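Local atomic coordinates of p1 (Rice yellow mottle virus, PDB entry 6TY0), a protein that suppresses RNA silencing in the infected plant and takes part in viral spread, here represented by its N-terminal zinc-binding part. Residues E5-T11 with D43-D49; H32-W36 with S61-T65; Y23-W29 with E75-F80; Q13-A18 with A48-P52. The contacts are given in a common frame with arbitrary orientation. Numbering follows the deposited sequence.

Interaction 1 (E5-T11 with D43-D49); sequences EVLIRPT and DPSLRAD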
loop_
_atom_site.group_PDB
_atom_site.type_symbol
_atom_site.label_atom_id
_atom_site.label_comp_id
_atom_site.label_asym_id
_atom_site.label_seq_id
_atom_site.Cartn_x
_atom_site.Cartn_y
_atom_site.Cartn_z
ATOM N N GLU A 5 -4.118 10.544 -2.762
ATOM C CA GLU A 5 -5.280 10.664 -3.596
ATOM C C GLU A 5 -4.908 10.921 -5.055
ATOM O O GLU A 5 -4.007 11.714 -5.344
ATOM C CB GLU A 5 -6.154 11.837 -3.121
ATOM C CG GLU A 5 -6.609 11.727 -1.673
ATOM C CD GLU A 5 -7.902 12.491 -1.367
ATOM O OE1 GLU A 5 -8.335 13.341 -2.183
ATOM O OE2 GLU A 5 -8.487 12.232 -0.288
ATOM N N VAL A 6 -5.629 10.270 -5.951
ATOM C CA VAL A 6 -5.436 10.417 -7.382
ATOM C C VAL A 6 -6.761 10.806 -8.034
ATOM O O VAL A 6 -7.751 10.100 -7.888
ATOM C CB VAL A 6 -4.995 9.105 -8.019
ATOM C CG1 VAL A 6 -4.767 9.291 -9.508
ATOM C CG2 VAL A 6 -3.732 8.591 -7.329
ATOM N N LEU A 7 -6.778 11.966 -8.684
ATOM C CA LEU A 7 -7.978 12.479 -9.370
ATOM C C LEU A 7 -7.839 12.137 -10.829
ATOM O O LEU A 7 -6.794 12.405 -11.439
ATOM C CB LEU A 7 -8.082 13.983 -9.216
ATOM C CG LEU A 7 -9.248 14.673 -9.937
ATOM C CD1 LEU A 7 -10.599 14.278 -9.365
ATOM C CD2 LEU A 7 -9.045 16.176 -9.796
ATOM N N ILE A 8 -8.836 11.478 -11.377
ATOM C CA ILE A 8 -8.807 11.127 -12.798
ATOM C C ILE A 8 -9.976 11.794 -13.533
ATOM O O ILE A 8 -11.128 11.628 -13.132
ATOM C CB ILE A 8 -8.862 9.620 -12.954
ATOM C CG1 ILE A 8 -7.588 9.011 -12.342
ATOM C CG2 ILE A 8 -8.977 9.226 -14.414
ATOM C CD1 ILE A 8 -7.792 7.583 -11.990
ATOM N N ARG A 9 -9.673 12.549 -14.570
ATOM C CA ARG A 9 -10.719 13.177 -15.423
ATOM C C ARG A 9 -10.537 12.757 -16.900
ATOM O O ARG A 9 -9.440 12.357 -17.281
ATOM C CB ARG A 9 -10.640 14.686 -15.305
ATOM C CG ARG A 9 -10.836 15.243 -13.904
ATOM C CD ARG A 9 -11.255 16.698 -13.979
ATOM N NE ARG A 9 -10.404 17.602 -13.210
ATOM C CZ ARG A 9 -9.173 17.993 -13.566
ATOM N NH1 ARG A 9 -8.603 17.522 -14.669
ATOM N NH2 ARG A 9 -8.494 18.843 -12.797
ATOM N N PRO A 10 -11.593 12.873 -17.727
ATOM C CA PRO A 10 -11.581 12.310 -19.077
ATOM C C PRO A 10 -10.637 13.084 -19.996
ATOM O O PRO A 10 -10.419 14.287 -19.807
ATOM C CB PRO A 10 -13.032 12.487 -19.565
ATOM C CG PRO A 10 -13.813 12.965 -18.373
ATOM C CD PRO A 10 -12.831 13.646 -17.478
ATOM N N THR A 11 -10.052 12.397 -20.959
ATOM C CA THR A 11 -9.304 13.107 -22.041
ATOM C C THR A 11 -10.293 13.888 -22.895
ATOM O O THR A 11 -11.492 13.622 -22.823
ATOM C CB THR A 11 -8.616 12.088 -22.931
ATOM O OG1 THR A 11 -9.525 10.995 -23.170
ATOM C CG2 THR A 11 -7.367 11.536 -22.242
ATOM N N ASP A 43 -0.354 14.546 -4.346
ATOM C CA ASP A 43 -1.556 13.957 -4.966
ATOM C C ASP A 43 -1.617 14.332 -6.444
ATOM O O ASP A 43 -1.661 15.497 -6.760
ATOM C CB ASP A 43 -2.819 14.453 -4.262
ATOM C CG ASP A 43 -2.920 13.966 -2.841
ATOM O OD1 ASP A 43 -2.357 12.905 -2.525
ATOM O OD2 ASP A 43 -3.579 14.632 -2.035
ATOM N N PRO A 44 -1.551 13.345 -7.350
ATOM C CA PRO A 44 -1.615 13.665 -8.763
ATOM C C PRO A 44 -3.021 13.831 -9.315
ATOM O O PRO A 44 -3.999 13.271 -8.776
ATOM C CB PRO A 44 -1.019 12.444 -9.432
ATOM C CG PRO A 44 -1.282 11.344 -8.499
ATOM C CD PRO A 44 -1.226 11.938 -7.127
ATOM N N SER A 45 -3.062 14.529 -10.440
ATOM C CA SER A 45 -4.255 14.802 -11.200
ATOM C C SER A 45 -3.989 14.374 -12.649
ATOM O O SER A 45 -3.032 14.839 -13.262
ATOM C CB SER A 45 -4.549 16.284 -11.105
ATOM O OG SER A 45 -5.759 16.584 -11.760
ATOM N N LEU A 46 -4.782 13.437 -13.162
ATOM C CA LEU A 46 -4.490 12.735 -14.409
ATOM C C LEU A 46 -5.665 12.804 -15.375
ATOM O O LEU A 46 -6.822 12.996 -14.952
ATOM C CB LEU A 46 -4.254 11.264 -14.156
ATOM C CG LEU A 46 -3.219 10.833 -13.094
ATOM C CD1 LEU A 46 -3.340 9.349 -12.911
ATOM C CD2 LEU A 46 -1.781 11.222 -13.477
ATOM N N ARG A 47 -5.364 12.591 -16.661
ATOM C CA ARG A 47 -6.357 12.530 -17.709
ATOM C C ARG A 47 -6.275 11.158 -18.276
ATOM O O ARG A 47 -5.188 10.689 -18.621
ATOM C CB ARG A 47 -6.051 13.534 -18.828
ATOM C CG ARG A 47 -6.260 14.967 -18.440
ATOM C CD ARG A 47 -7.695 15.379 -18.677
ATOM N NE ARG A 47 -7.941 16.672 -18.060
ATOM C CZ ARG A 47 -9.141 17.215 -17.874
ATOM N NH1 ARG A 47 -10.250 16.595 -18.272
ATOM N NH2 ARG A 47 -9.228 18.397 -17.285
ATOM N N ALA A 48 -7.419 10.500 -18.382
ATOM C CA ALA A 48 -7.492 9.197 -18.990
ATOM C C ALA A 48 -8.756 9.078 -19.820
ATOM O O ALA A 48 -9.629 9.958 -19.780
ATOM C CB ALA A 48 -7.489 8.128 -17.912
ATOM N N ASP A 49 -8.881 7.949 -20.509
ATOM C CA ASP A 49 -9.982 7.736 -21.448
ATOM C C ASP A 49 -11.213 7.156 -20.778
ATOM O O ASP A 49 -11.203 5.991 -20.380
ATOM C CB ASP A 49 -9.577 6.759 -22.546
ATOM C CG ASP A 49 -8.597 7.373 -23.549
ATOM O OD1 ASP A 49 -8.667 8.598 -23.849
ATOM O OD2 ASP A 49 -7.744 6.591 -24.007
#
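Two parallel strands pair in register here, Leu7 opposite Ser45, Ile8 opposite Leu46 and Arg9 opposite Arg47. Strand 5-10 uses its odd residues for the ladder: Leu7 N donates to Pro44 O (3.1 Å), Leu7 O accepts from Leu46 N (2.8 Å), Arg9 N reaches Leu46 O (2.9 Å), Arg9 O takes Ala48 N (3.0 Å), and Thr11 N, just past the strand, adds the last rung to Ala48 O (2.7 Å). The even residues face the other neighbour in the sheet, with Val6 bonded to Thr28 and Ile8 to Ala26, so strand 5-10 is engaged on both edges. Side chains finish the ends. Asp43 OD1 accepts from Glu5 N (3.0 Å); at the far end Thr11 OG1 donates to Asp49 OD1 (2.6 Å) and is also hydrogen-bonded to Thr14 OG1, while Asp49 OD2 is bonded to Asn82. Val6, Ile8, Leu46 and Ala48 meet through aliphatic carbons, Val6 CG1 lying 3.7 Å from Leu46 CD1. Arg47 NH1 donates to Pro10 O (2.8 Å), yet Arg47 NH2 comes within 2.8 Å of Arg9 NH1, donor against donor. A continuous backbone ladder and carboxylate-anchored ends thus hold the strands together, and two guanidinium groups lie close despite like charge.

Interaction 2 (H32-W36 with S61-T65); sequences HSQTW and SFACT. With ZN (zinc ion), chain C.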
loop_
_atom_site.group_PDB
_atom_site.type_symbol
_atom_site.label_atom_id
_atom_site.label_comp_id
_atom_site.label_asym_id
_atom_site.label_seq_id
_atom_site.Cartn_x
_atom_site.Cartn_y
_atom_site.Cartn_z
ATOM N N HIS A 32 0.966 4.782 1.147
ATOM C CA HIS A 32 2.381 4.558 1.230
ATOM C C HIS A 32 2.902 4.815 2.647
ATOM O O HIS A 32 2.240 5.436 3.456
ATOM C CB HIS A 32 3.088 5.455 0.216
ATOM C CG HIS A 32 2.999 6.911 0.511
ATOM N ND1 HIS A 32 3.752 7.519 1.500
ATOM C CD2 HIS A 32 2.320 7.902 -0.107
ATOM C CE1 HIS A 32 3.537 8.825 1.471
ATOM N NE2 HIS A 32 2.652 9.080 0.524
ATOM N N SER A 33 4.102 4.339 2.895
ATOM C CA SER A 33 4.751 4.399 4.180
ATOM C C SER A 33 5.497 5.683 4.353
ATOM O O SER A 33 5.530 6.560 3.473
ATOM C CB SER A 33 5.718 3.202 4.320
ATOM O OG SER A 33 6.857 3.396 3.497
ATOM N N GLN A 34 6.135 5.772 5.514
ATOM C CA GLN A 34 6.897 6.949 5.919
ATOM C C GLN A 34 8.077 7.233 5.000
ATOM O O GLN A 34 8.470 8.380 4.842
ATOM C CB GLN A 34 7.400 6.743 7.362
ATOM C CG GLN A 34 6.280 6.666 8.409
ATOM C CD GLN A 34 5.468 5.352 8.499
ATOM O OE1 GLN A 34 5.753 4.317 7.861
ATOM N NE2 GLN A 34 4.418 5.409 9.327
ATOM N N THR A 35 8.640 6.184 4.401
ATOM C CA THR A 35 9.725 6.333 3.448
ATOM C C THR A 35 9.429 7.428 2.406
ATOM O O THR A 35 10.334 8.164 2.012
ATOM C CB THR A 35 10.076 4.977 2.845
ATOM O OG1 THR A 35 10.425 4.110 3.913
ATOM C CG2 THR A 35 11.234 5.029 1.835
ATOM N N TRP A 36 8.161 7.589 2.027
ATOM C CA TRP A 36 7.790 8.445 0.897
ATOM C C TRP A 36 7.039 9.712 1.310
ATOM O O TRP A 36 6.467 10.410 0.455
ATOM C CB TRP A 36 6.978 7.620 -0.101
ATOM C CG TRP A 36 7.654 6.358 -0.420
ATOM C CD1 TRP A 36 7.316 5.128 0.033
ATOM C CD2 TRP A 36 8.849 6.199 -1.171
ATOM N NE1 TRP A 36 8.188 4.214 -0.433
ATOM C CE2 TRP A 36 9.152 4.838 -1.171
ATOM C CE3 TRP A 36 9.688 7.080 -1.866
ATOM C CZ2 TRP A 36 10.253 4.316 -1.830
ATOM C CZ3 TRP A 36 10.779 6.557 -2.523
ATOM C CH2 TRP A 36 11.052 5.197 -2.497
ATOM N N SER A 61 4.205 4.060 -8.712
ATOM C CA SER A 61 5.524 3.586 -8.386
ATOM C C SER A 61 6.295 4.656 -7.659
ATOM O O SER A 61 6.297 5.818 -8.049
ATOM C CB SER A 61 6.311 3.267 -9.676
ATOM O OG SER A 61 5.539 2.364 -10.455
ATOM N N PHE A 62 7.038 4.231 -6.657
ATOM C CA PHE A 62 7.972 5.113 -5.945
ATOM C C PHE A 62 9.364 4.514 -6.058
ATOM O O PHE A 62 9.550 3.310 -5.897
ATOM C CB PHE A 62 7.617 5.219 -4.464
ATOM C CG PHE A 62 6.234 5.706 -4.193
ATOM C CD1 PHE A 62 5.137 4.888 -4.399
ATOM C CD2 PHE A 62 6.027 6.965 -3.701
ATOM C CE1 PHE A 62 3.857 5.320 -4.118
ATOM C CE2 PHE A 62 4.754 7.425 -3.407
ATOM C CZ PHE A 62 3.659 6.599 -3.604
ATOM N N ALA A 63 10.345 5.341 -6.358
ATOM C CA ALA A 63 11.744 4.866 -6.326
ATOM C C ALA A 63 12.660 5.998 -5.875
ATOM O O ALA A 63 12.502 7.114 -6.374
ATOM C CB ALA A 63 12.144 4.420 -7.709
ATOM N N CYS A 64 13.615 5.715 -4.979
ATOM C CA CYS A 64 14.610 6.744 -4.557
ATOM C C CYS A 64 15.697 6.899 -5.610
ATOM O O CYS A 64 16.253 5.914 -6.084
ATOM C CB CYS A 64 15.284 6.375 -3.231
ATOM S SG CYS A 64 16.389 7.662 -2.508
ATOM N N THR A 65 16.040 8.124 -5.951
ATOM C CA THR A 65 17.167 8.383 -6.857
ATOM C C THR A 65 18.567 8.181 -6.230
ATOM O O THR A 65 19.558 8.155 -6.959
ATOM C CB THR A 65 17.057 9.799 -7.382
ATOM O OG1 THR A 65 17.008 10.696 -6.269
ATOM C CG2 THR A 65 15.760 9.959 -8.190
HETATM ZN ZN ZN C . 16.869 6.670 -0.535
#
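Trp36 lays its indole against Phe62, whose CB sits over the six-membered ring, 3.5 Å from its centroid and almost on the ring normal, a CH-pi contact. The phenyl ring of Phe62 lies obliquely beside the five-membered ring of the indole, centroids 4.7 Å apart and planes at 40°. It also reaches His32, with Phe62 CZ 4.0 Å from His32 CD2, and the three rings form a buried aromatic cluster, extended by Phe88. His32 ND1 donates to Ser33 O (2.8 Å), and Trp36 N also bonds to Ser33 O (3.2 Å), closing the turn that swings the indole onto strand 61-64. The far end of the indole meets the backbone, Trp36 CH2 lying 3.6 Å from Cys64 N. Within the turn, Gln34 is hydrogen-bonded to Glu75 of the second subunit. Cys64 SG binds zinc at 2.3 Å, and Cys67, Cys92 and Cys95 complete the site: an aromatic cluster beside a four-cysteine zinc finger built from two CxxC pairs.

Interaction 3 (Y23-W29 with E75-F80); sequences YTHALTW and EQVKYF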
loop_
_atom_site.group_PDB
_atom_site.type_symbol
_atom_site.label_atom_id
_atom_site.label_comp_id
_atom_site.label_asym_id
_atom_site.label_seq_id
_atom_site.Cartn_x
_atom_site.Cartn_y
_atom_site.Cartn_z
ATOM N N TYR A 23 -20.766 11.256 -15.783
ATOM C CA TYR A 23 -19.647 10.695 -14.932
ATOM C C TYR A 23 -18.353 11.370 -15.291
ATOM O O TYR A 23 -17.653 10.940 -16.207
ATOM C CB TYR A 23 -19.535 9.209 -15.124
ATOM C CG TYR A 23 -18.833 8.484 -14.020
ATOM C CD1 TYR A 23 -19.552 8.006 -12.955
ATOM C CD2 TYR A 23 -17.449 8.273 -14.043
ATOM C CE1 TYR A 23 -18.951 7.344 -11.929
ATOM C CE2 TYR A 23 -16.824 7.586 -13.013
ATOM C CZ TYR A 23 -17.581 7.126 -11.957
ATOM O OH TYR A 23 -17.051 6.434 -10.890
ATOM N N THR A 24 -18.075 12.466 -14.590
ATOM C CA THR A 24 -17.087 13.442 -14.997
ATOM C C THR A 24 -15.681 13.224 -14.377
ATOM O O THR A 24 -14.726 13.899 -14.772
ATOM C CB THR A 24 -17.561 14.860 -14.599
ATOM O OG1 THR A 24 -17.696 14.960 -13.163
ATOM C CG2 THR A 24 -18.903 15.148 -15.249
ATOM N N HIS A 25 -15.565 12.344 -13.385
ATOM C CA HIS A 25 -14.266 12.133 -12.747
ATOM C C HIS A 25 -14.297 10.955 -11.827
ATOM O O HIS A 25 -15.378 10.544 -11.351
ATOM C CB HIS A 25 -13.811 13.382 -11.960
ATOM C CG HIS A 25 -14.557 13.599 -10.682
ATOM N ND1 HIS A 25 -15.750 14.283 -10.625
ATOM C CD2 HIS A 25 -14.274 13.235 -9.407
ATOM C CE1 HIS A 25 -16.172 14.334 -9.374
ATOM N NE2 HIS A 25 -15.295 13.708 -8.615
ATOM N N ALA A 26 -13.108 10.408 -11.555
ATOM C CA ALA A 26 -12.934 9.391 -10.509
ATOM C C ALA A 26 -11.907 9.886 -9.506
ATOM O O ALA A 26 -10.898 10.463 -9.874
ATOM C CB ALA A 26 -12.475 8.079 -11.112
ATOM N N LEU A 27 -12.185 9.709 -8.234
ATOM C CA LEU A 27 -11.233 10.070 -7.186
ATOM C C LEU A 27 -10.847 8.751 -6.558
ATOM O O LEU A 27 -11.712 8.052 -6.056
ATOM C CB LEU A 27 -11.833 11.011 -6.149
ATOM C CG LEU A 27 -10.859 11.539 -5.085
ATOM C CD1 LEU A 27 -9.728 12.355 -5.696
ATOM C CD2 LEU A 27 -11.577 12.410 -4.069
ATOM N N THR A 28 -9.570 8.367 -6.625
ATOM C CA THR A 28 -9.182 7.090 -6.055
ATOM C C THR A 28 -8.041 7.332 -5.092
ATOM O O THR A 28 -7.539 8.452 -4.970
ATOM C CB THR A 28 -8.831 6.056 -7.138
ATOM O OG1 THR A 28 -8.626 4.784 -6.521
ATOM C CG2 THR A 28 -7.589 6.424 -7.904
ATOM N N TRP A 29 -7.615 6.310 -4.383
ATOM C CA TRP A 29 -6.429 6.529 -3.567
ATOM C C TRP A 29 -5.606 5.276 -3.346
ATOM O O TRP A 29 -6.086 4.138 -3.486
ATOM C CB TRP A 29 -6.787 7.206 -2.233
ATOM C CG TRP A 29 -7.654 6.374 -1.424
ATOM C CD1 TRP A 29 -7.261 5.454 -0.519
ATOM C CD2 TRP A 29 -9.079 6.335 -1.458
ATOM N NE1 TRP A 29 -8.351 4.819 0.028
ATOM C CE2 TRP A 29 -9.488 5.347 -0.529
ATOM C CE3 TRP A 29 -10.058 7.025 -2.192
ATOM C CZ2 TRP A 29 -10.846 5.038 -0.296
ATOM C CZ3 TRP A 29 -11.419 6.705 -1.966
ATOM C CH2 TRP A 29 -11.787 5.716 -1.032
ATOM N N GLU A 75 -4.413 0.299 -8.029
ATOM C CA GLU A 75 -5.822 0.273 -7.699
ATOM C C GLU A 75 -6.679 0.250 -8.994
ATOM O O GLU A 75 -6.332 0.860 -10.029
ATOM C CB GLU A 75 -6.156 1.477 -6.796
ATOM C CG GLU A 75 -7.632 1.627 -6.362
ATOM C CD GLU A 75 -8.146 0.463 -5.512
ATOM O OE1 GLU A 75 -8.229 -0.683 -5.985
ATOM O OE2 GLU A 75 -8.439 0.707 -4.342
ATOM N N GLN A 76 -7.792 -0.456 -8.930
ATOM C CA GLN A 76 -8.798 -0.475 -10.042
ATOM C C GLN A 76 -9.675 0.747 -10.031
ATOM O O GLN A 76 -10.019 1.214 -8.975
ATOM C CB GLN A 76 -9.709 -1.682 -9.938
ATOM C CG GLN A 76 -8.956 -2.946 -9.623
ATOM C CD GLN A 76 -9.804 -4.164 -9.854
ATOM O OE1 GLN A 76 -10.144 -4.889 -8.909
ATOM N NE2 GLN A 76 -10.148 -4.404 -11.120
ATOM N N VAL A 77 -10.001 1.258 -11.213
ATOM C CA VAL A 77 -10.780 2.484 -11.404
ATOM C C VAL A 77 -11.805 2.210 -12.494
ATOM O O VAL A 77 -11.458 2.003 -13.660
ATOM C CB VAL A 77 -9.971 3.670 -11.902
ATOM C CG1 VAL A 77 -10.869 4.908 -11.948
ATOM C CG2 VAL A 77 -8.784 3.956 -11.015
ATOM N N LYS A 78 -13.068 2.214 -12.091
ATOM C CA LYS A 78 -14.175 1.938 -12.987
ATOM C C LYS A 78 -14.314 3.012 -14.018
ATOM O O LYS A 78 -14.249 4.187 -13.701
ATOM C CB LYS A 78 -15.468 1.878 -12.178
ATOM C CG LYS A 78 -15.568 0.639 -11.342
ATOM C CD LYS A 78 -16.896 0.603 -10.625
ATOM C CE LYS A 78 -17.053 -0.748 -9.961
ATOM N NZ LYS A 78 -18.220 -0.740 -9.046
ATOM N N TYR A 79 -14.544 2.587 -15.252
ATOM C CA TYR A 79 -14.858 3.452 -16.406
ATOM C C TYR A 79 -13.785 4.357 -16.932
ATOM O O TYR A 79 -14.082 5.329 -17.651
ATOM C CB TYR A 79 -16.125 4.298 -16.153
ATOM C CG TYR A 79 -17.173 3.585 -15.332
ATOM C CD1 TYR A 79 -17.722 2.358 -15.719
ATOM C CD2 TYR A 79 -17.572 4.132 -14.116
ATOM C CE1 TYR A 79 -18.682 1.717 -14.906
ATOM C CE2 TYR A 79 -18.512 3.526 -13.328
ATOM C CZ TYR A 79 -19.056 2.328 -13.712
ATOM O OH TYR A 79 -19.960 1.807 -12.813
ATOM N N PHE A 80 -12.551 4.135 -16.506
ATOM C CA PHE A 80 -11.443 4.883 -17.062
ATOM C C PHE A 80 -10.383 3.855 -17.461
ATOM O O PHE A 80 -10.177 2.821 -16.784
ATOM C CB PHE A 80 -10.878 5.912 -16.106
ATOM C CG PHE A 80 -11.669 7.156 -16.034
ATOM C CD1 PHE A 80 -11.568 8.099 -17.007
ATOM C CD2 PHE A 80 -12.538 7.368 -14.992
ATOM C CE1 PHE A 80 -12.293 9.271 -16.947
ATOM C CE2 PHE A 80 -13.287 8.529 -14.920
ATOM C CZ PHE A 80 -13.160 9.485 -15.893
HETATM O O HOH W 1 -14.596 5.447 -11.324
HETATM O O HOH W 2 -10.823 3.382 -7.416
HETATM O O HOH W 3 -8.400 2.935 -2.849
#
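Tyr23 and Phe80, with Thr28 next, lose the most surface. Thr28 sits where strand 26-29 runs nearly antiparallel to strand 75-77, axes 8.0 Å apart; the two rings meet beside that strand pair. Too wide for backbone pairing, the gap is filled by side chains and water. Tyr23 presents a ring face to Tyr79, whose edge points into it in a T-shaped pair (centroids 5.1 Å apart, planes at 85°); its own edge meets Phe80, Tyr23 CE2 to Phe80 CE2 being 4.1 Å. Phe80 CE2 also touches Ala26 CB (3.9 Å), which in turn packs on Val77 CG1 (3.7 Å). Thr28 OG1 lies 3.3 Å from Glu75 CG. Three waters bridge the segments: one joins Tyr23 OH to Lys78 O, another Thr28 OG1 to Gln76 O, and a third Trp29 O to Glu75 OE2, which also binds Met1 N of the second subunit. Strands 26-32 and 70-77 belong to different sheets, and the type II turn from Val77 to Phe80 carries the chain across: face-to-face packing of two beta sheets.

Interaction 4 (Q13-A18 with A48-P52); sequences QTAAKA and ADFNP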
loop_
_atom_site.group_PDB
_atom_site.type_symbol
_atom_site.label_atom_id
_atom_site.label_comp_id
_atom_site.label_asym_id
_atom_site.label_seq_id
_atom_site.Cartn_x
_atom_site.Cartn_y
_atom_site.Cartn_z
ATOM N N GLN A 13 -10.885 13.556 -26.010
ATOM C CA GLN A 13 -11.491 12.661 -26.968
ATOM C C GLN A 13 -12.559 11.820 -26.343
ATOM O O GLN A 13 -13.255 11.097 -27.057
ATOM C CB GLN A 13 -10.462 11.679 -27.544
ATOM C CG GLN A 13 -9.107 12.284 -27.864
ATOM C CD GLN A 13 -8.137 12.265 -26.675
ATOM O OE1 GLN A 13 -7.685 11.199 -26.245
ATOM N NE2 GLN A 13 -7.806 13.447 -26.151
ATOM N N THR A 14 -12.662 11.800 -25.015
ATOM C CA THR A 14 -13.714 10.984 -24.399
ATOM C C THR A 14 -14.620 11.800 -23.529
ATOM O O THR A 14 -15.530 11.231 -22.967
ATOM C CB THR A 14 -13.161 9.824 -23.534
ATOM O OG1 THR A 14 -12.312 10.356 -22.508
ATOM C CG2 THR A 14 -12.412 8.812 -24.397
ATOM N N ALA A 15 -14.402 13.109 -23.435
ATOM C CA ALA A 15 -15.110 13.910 -22.442
ATOM C C ALA A 15 -16.607 14.057 -22.739
ATOM O O ALA A 15 -17.412 14.203 -21.811
ATOM C CB ALA A 15 -14.481 15.278 -22.302
ATOM N N ALA A 16 -16.976 14.029 -24.021
ATOM C CA ALA A 16 -18.372 14.256 -24.422
ATOM C C ALA A 16 -19.201 13.073 -23.982
ATOM O O ALA A 16 -20.252 13.238 -23.375
ATOM C CB ALA A 16 -18.471 14.444 -25.939
ATOM N N LYS A 17 -18.697 11.875 -24.242
ATOM C CA LYS A 17 -19.370 10.674 -23.809
ATOM C C LYS A 17 -19.506 10.637 -22.279
ATOM O O LYS A 17 -20.535 10.205 -21.751
ATOM C CB LYS A 17 -18.638 9.442 -24.306
ATOM C CG LYS A 17 -19.489 8.197 -24.244
ATOM C CD LYS A 17 -18.778 7.008 -24.870
ATOM C CE LYS A 17 -18.812 7.024 -26.402
ATOM N NZ LYS A 17 -19.886 6.133 -26.934
ATOM N N ALA A 18 -18.484 11.122 -21.571
ATOM C CA ALA A 18 -18.517 11.108 -20.105
ATOM C C ALA A 18 -19.572 12.079 -19.607
ATOM O O ALA A 18 -20.354 11.743 -18.720
ATOM C CB ALA A 18 -17.164 11.458 -19.515
ATOM N N ALA A 48 -7.419 10.500 -18.382
ATOM C CA ALA A 48 -7.492 9.197 -18.990
ATOM C C ALA A 48 -8.756 9.078 -19.820
ATOM O O ALA A 48 -9.629 9.958 -19.780
ATOM C CB ALA A 48 -7.489 8.128 -17.912
ATOM N N ASP A 49 -8.881 7.949 -20.509
ATOM C CA ASP A 49 -9.982 7.736 -21.448
ATOM C C ASP A 49 -11.213 7.156 -20.778
ATOM O O ASP A 49 -11.203 5.991 -20.380
ATOM C CB ASP A 49 -9.577 6.759 -22.546
ATOM C CG ASP A 49 -8.597 7.373 -23.549
ATOM O OD1 ASP A 49 -8.667 8.598 -23.849
ATOM O OD2 ASP A 49 -7.744 6.591 -24.007
ATOM N N PHE A 50 -12.277 7.954 -20.717
ATOM C CA PHE A 50 -13.537 7.455 -20.202
ATOM C C PHE A 50 -14.016 6.330 -21.108
ATOM O O PHE A 50 -13.938 6.412 -22.315
ATOM C CB PHE A 50 -14.582 8.552 -20.093
ATOM C CG PHE A 50 -15.940 8.026 -19.711
ATOM C CD1 PHE A 50 -16.234 7.726 -18.381
ATOM C CD2 PHE A 50 -16.923 7.810 -20.676
ATOM C CE1 PHE A 50 -17.453 7.205 -18.013
ATOM C CE2 PHE A 50 -18.163 7.303 -20.301
ATOM C CZ PHE A 50 -18.426 7.004 -18.971
ATOM N N ASN A 51 -14.486 5.261 -20.519
ATOM C CA ASN A 51 -15.057 4.195 -21.278
ATOM C C ASN A 51 -16.106 3.490 -20.444
ATOM O O ASN A 51 -15.790 3.016 -19.356
ATOM C CB ASN A 51 -13.986 3.202 -21.654
ATOM C CG ASN A 51 -14.526 2.103 -22.537
ATOM O OD1 ASN A 51 -15.512 1.445 -22.219
ATOM N ND2 ASN A 51 -13.879 1.900 -23.655
ATOM N N PRO A 52 -17.351 3.388 -20.951
ATOM C CA PRO A 52 -18.455 2.956 -20.078
ATOM C C PRO A 52 -18.478 1.511 -19.702
ATOM O O PRO A 52 -19.225 1.156 -18.821
ATOM C CB PRO A 52 -19.720 3.297 -20.879
ATOM C CG PRO A 52 -19.254 3.492 -22.280
ATOM C CD PRO A 52 -17.847 4.020 -22.185
#
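Gln13 opens the segment just before the helix and makes only a loose contact, its OE1 3.7 Å from Asp49 OD1. Thr14, next in line and at the N-cap position, supplies the decisive polar link: its OG1 accepts from Phe50 N at 3.0 Å, with an angle of 152° at the hydrogen. The same hydroxyl is hydrogen-bonded to Thr11, which also donates to Asp49 OD1, so the entry to the helix is tied to the strand through a small network of hydroxyls and carboxylate. Thr14 OG1 makes no capping bond and is instead bonded to Phe50 N and Thr11; in the backbone, Thr14 O accepts from Ala18 N (3.3 Å). Lys17 returns to the strand side, where its aliphatic portion passes Pro52 (Lys17 CD to Pro52 CD, 4.1 Å) and its carbonyl O comes 4.0 Å from Phe50 CE2. Ala18 closes the walk over the face of the Phe50 ring: its CB is 3.6 Å from Phe50 CG, and its CA stands 3.9 Å from the ring centroid in a CH-pi contact. Tyr23 and Tyr79 also touch Phe50. Helix 15-21 is therefore fastened to strand 45-51 by one directional bond at its start and, a turn later, by apolar contact of Ala18 with Phe50, with a looser touch of Lys17 on Pro52.

How the interactions relate
Interactions 3 and 4 lie on one side of the chain's centre and interaction 2, beside the zinc, on the other; interaction 1 is nearest the centre. Strand 2-10 joins interactions 1 and 3, bonding to strand 45-51 on one edge and to strand 26-32 on the other, while interactions 1 and 4 share Ala48 and Asp49. Chemistry follows position: backbone bonds dominate in interaction 1, water and aromatic rings span the sheets in interaction 3, and one hydroxyl plus a ring seat the helix in interaction 4; Tyr79 O to Asn51 N links the last two. Interaction 2 is buried, the other three only partly, with exposed residues in each; interactions 2 and 3 touch the second subunit.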